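Long-range contact in putative lipase/esterase (Lactobacillus plantarum WCFS1, PDB 3BXP), which probably hydrolyses carboxylic esters, as a putative carboxylesterase of the alpha/beta-hydrolase superfamily: residues 11-16 against 85-89. Residues are numbered along the deposited sequence.
Sequences TAAHPF and WALQQ
Residues 11-16 form the hairpin connection between antiparallel strands 2-9 and 16-23, reversing through a type I' turn from Thr-11 to His-14. Ala-12 (phi/psi 55/25) and Ala-13 (63/26) both adopt the left-handed conformation, and His-14 N donates a hydrogen bond to Thr-11 O at 2.8 Å. Facing it, residues 85-89 are the first turn of helix 85-99, with Gln-89 N hydrogen-bonded to Trp-85 O at 2.9 Å. CA atoms of Thr-11 and Gln-89 lie 6.3 Å apart, those of His-14 and Trp-85 6.9 Å.

His-14 (chi1 m) lays its ring face-to-face on the five-membered ring of Trp-85: centroids are 3.6 Å apart, planes at 13°, and His-14 CE1 lies 3.3 Å from Trp-85 CD2. His-14 ND1 donates to Ala-12 O at 2.9 Å, orienting the imidazole for the stack, while Trp-85 NE1 hydrogen-bonds to a bound HEPES molecule, probably from crystallisation. The small Ala-12 fits beside the indole, CB 4.0 Å from Trp-85 CE3. Gln-89, extended (m, t), serves twice in this contact: its CB sits over the Phe-16 face, 3.8 Å from the centroid in a CH-pi contact, and NE2 donates to His-14 O at 2.9 Å. Outside it, Gln-89 OE1 accepts a hydrogen bond from Gln-74 N. Thr-11 CG2 packs 3.7 Å from Gln-88 O, its hydroxyl hydrogen-bonded to that of Tyr-144.

Thus aromatic stacking and one side-chain-to-backbone hydrogen bond dock the edge hairpin of the alpha/beta-hydrolase sheet onto a flanking helix, without charge pairing.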
ATOM      1  N   THR B  11      10.776  27.928 -20.839  1.00 26.70           N
ATOM      2  CA  THR B  11       9.453  27.888 -21.404  1.00 25.23           C
ATOM      3  C   THR B  11       8.621  28.845 -20.578  1.00 26.03           C
ATOM      4  O   THR B  11       8.870  29.023 -19.381  1.00 26.31           O
ATOM      5  CB  THR B  11       8.845  26.439 -21.388  1.00 27.49           C
ATOM      6  OG1 THR B  11       7.759  26.353 -22.308  1.00 27.93           O
ATOM      7  CG2 THR B  11       8.359  26.013 -19.973  1.00 24.57           C
ATOM      8  N   ALA B  12       7.631  29.450 -21.209  1.00 25.06           N
ATOM      9  CA  ALA B  12       6.682  30.320 -20.499  1.00 26.24           C
ATOM     10  C   ALA B  12       7.411  31.421 -19.732  1.00 26.98           C
ATOM     11  O   ALA B  12       6.876  31.965 -18.769  1.00 26.77           O
ATOM     12  CB  ALA B  12       5.794  29.500 -19.569  1.00 25.52           C
ATOM     13  N   ALA B  13       8.612  31.758 -20.199  1.00 26.39           N
ATOM     14  CA  ALA B  13       9.419  32.837 -19.628  1.00 25.35           C
ATOM     15  C   ALA B  13       9.788  32.516 -18.200  1.00 24.85           C
ATOM     16  O   ALA B  13      10.036  33.404 -17.394  1.00 23.15           O
ATOM     17  CB  ALA B  13       8.682  34.213 -19.694  1.00 26.19           C
ATOM     18  N   HIS B  14       9.839  31.234 -17.879  1.00 22.20           N
ATOM     19  CA  HIS B  14      10.287  30.795 -16.537  1.00 22.26           C
ATOM     20  C   HIS B  14      11.354  29.741 -16.732  1.00 21.79           C
ATOM     21  O   HIS B  14      11.056  28.536 -16.817  1.00 22.77           O
ATOM     22  CB  HIS B  14       9.127  30.207 -15.737  1.00 19.93           C
ATOM     23  CG  HIS B  14       8.200  31.250 -15.170  1.00 18.79           C
ATOM     24  ND1 HIS B  14       7.316  31.950 -15.947  1.00 23.74           N
ATOM     25  CD2 HIS B  14       8.027  31.684 -13.904  1.00 22.18           C
ATOM     26  CE1 HIS B  14       6.667  32.826 -15.195  1.00 21.52           C
ATOM     27  NE2 HIS B  14       7.054  32.660 -13.936  1.00 20.26           N
ATOM     28  N   PRO B  15      12.618  30.178 -16.828  1.00 23.70           N
ATOM     29  CA  PRO B  15      13.739  29.257 -17.031  1.00 23.22           C
ATOM     30  C   PRO B  15      13.897  28.305 -15.888  1.00 21.62           C
ATOM     31  O   PRO B  15      13.465  28.610 -14.772  1.00 24.60           O
ATOM     32  CB  PRO B  15      14.945  30.190 -17.074  1.00 23.24           C
ATOM     33  CG  PRO B  15      14.391  31.475 -17.514  1.00 24.91           C
ATOM     34  CD  PRO B  15      13.057  31.587 -16.881  1.00 23.33           C
ATOM     35  N   PHE B  16      14.492  27.153 -16.164  1.00 21.80           N
ATOM     36  CA  PHE B  16      14.656  26.100 -15.171  1.00 21.98           C
ATOM     37  C   PHE B  16      15.815  25.212 -15.529  1.00 23.23           C
ATOM     38  O   PHE B  16      16.167  25.074 -16.708  1.00 21.75           O
ATOM     39  CB  PHE B  16      13.407  25.236 -15.043  1.00 23.50           C
ATOM     40  CG  PHE B  16      13.003  24.548 -16.321  1.00 22.85           C
ATOM     41  CD1 PHE B  16      12.346  25.253 -17.319  1.00 19.83           C
ATOM     42  CD2 PHE B  16      13.253  23.185 -16.517  1.00 25.18           C
ATOM     43  CE1 PHE B  16      11.971  24.642 -18.489  1.00 19.59           C
ATOM     44  CE2 PHE B  16      12.868  22.582 -17.705  1.00 24.45           C
ATOM     45  CZ  PHE B  16      12.224  23.286 -18.672  1.00 22.09           C
ATOM     46  N   TRP B  85       3.492  27.299 -13.835  1.00 21.64           N
ATOM     47  CA  TRP B  85       4.821  27.161 -14.460  1.00 18.71           C
ATOM     48  C   TRP B  85       5.436  25.769 -14.385  1.00 20.33           C
ATOM     49  O   TRP B  85       5.985  25.306 -15.387  1.00 19.77           O
ATOM     50  CB  TRP B  85       5.819  28.191 -13.921  1.00 21.24           C
ATOM     51  CG  TRP B  85       5.136  29.513 -13.632  1.00 17.47           C
ATOM     52  CD1 TRP B  85       4.940  30.077 -12.397  1.00 19.09           C
ATOM     53  CD2 TRP B  85       4.488  30.375 -14.566  1.00 20.86           C
ATOM     54  NE1 TRP B  85       4.203  31.215 -12.512  1.00 19.06           N
ATOM     55  CE2 TRP B  85       3.943  31.435 -13.838  1.00 18.29           C
ATOM     56  CE3 TRP B  85       4.338  30.361 -15.964  1.00 25.92           C
ATOM     57  CZ2 TRP B  85       3.227  32.467 -14.440  1.00 21.31           C
ATOM     58  CZ3 TRP B  85       3.647  31.404 -16.571  1.00 21.85           C
ATOM     59  CH2 TRP B  85       3.124  32.451 -15.812  1.00 25.78           C
ATOM     60  N   ALA B  86       5.378  25.114 -13.227  1.00 19.28           N
ATOM     61  CA  ALA B  86       6.014  23.801 -13.083  1.00 17.56           C
ATOM     62  C   ALA B  86       5.458  22.774 -14.074  1.00 21.04           C
ATOM     63  O   ALA B  86       6.209  21.934 -14.535  1.00 21.29           O
ATOM     64  CB  ALA B  86       5.908  23.268 -11.631  1.00 18.11           C
ATOM     65  N   LEU B  87       4.163  22.821 -14.338  1.00 20.26           N
ATOM     66  CA  LEU B  87       3.484  21.911 -15.285  1.00 18.86           C
ATOM     67  C   LEU B  87       4.010  22.107 -16.729  1.00 19.98           C
ATOM     68  O   LEU B  87       4.334  21.143 -17.428  1.00 19.35           O
ATOM     69  CB  LEU B  87       1.961  22.112 -15.250  1.00 19.85           C
ATOM     70  CG  LEU B  87       1.242  21.820 -13.959  1.00 21.28           C
ATOM     71  CD1 LEU B  87      -0.207  22.275 -14.075  1.00 22.28           C
ATOM     72  CD2 LEU B  87       1.327  20.336 -13.597  1.00 23.28           C
ATOM     73  N   GLN B  88       4.169  23.372 -17.114  1.00 23.37           N
ATOM     74  CA  GLN B  88       4.711  23.767 -18.438  1.00 21.41           C
ATOM     75  C   GLN B  88       6.165  23.314 -18.570  1.00 21.25           C
ATOM     76  O   GLN B  88       6.566  22.750 -19.589  1.00 20.38           O
ATOM     77  CB  GLN B  88       4.510  25.278 -18.661  1.00 20.99           C
ATOM     78  CG  GLN B  88       3.025  25.632 -18.724  1.00 20.08           C
ATOM     79  CD  GLN B  88       2.631  27.099 -18.527  1.00 22.78           C
ATOM     80  OE1 GLN B  88       3.368  27.927 -18.016  1.00 27.42           O
ATOM     81  NE2 GLN B  88       1.393  27.392 -18.880  1.00 36.40           N
ATOM     82  N   GLN B  89       6.938  23.478 -17.493  1.00 20.42           N
ATOM     83  CA  GLN B  89       8.352  23.050 -17.475  1.00 17.68           C
ATOM     84  C   GLN B  89       8.513  21.538 -17.574  1.00 20.42           C
ATOM     85  O   GLN B  89       9.405  21.047 -18.236  1.00 19.68           O
ATOM     86  CB  GLN B  89       9.025  23.544 -16.204  1.00 21.09           C
ATOM     87  CG  GLN B  89       9.124  25.049 -16.079  1.00 21.85           C
ATOM     88  CD  GLN B  89       9.548  25.538 -14.687  1.00 20.71           C
ATOM     89  OE1 GLN B  89       9.346  24.873 -13.644  1.00 19.58           O
ATOM     90  NE2 GLN B  89      10.136  26.743 -14.668  1.00 19.19           N
TER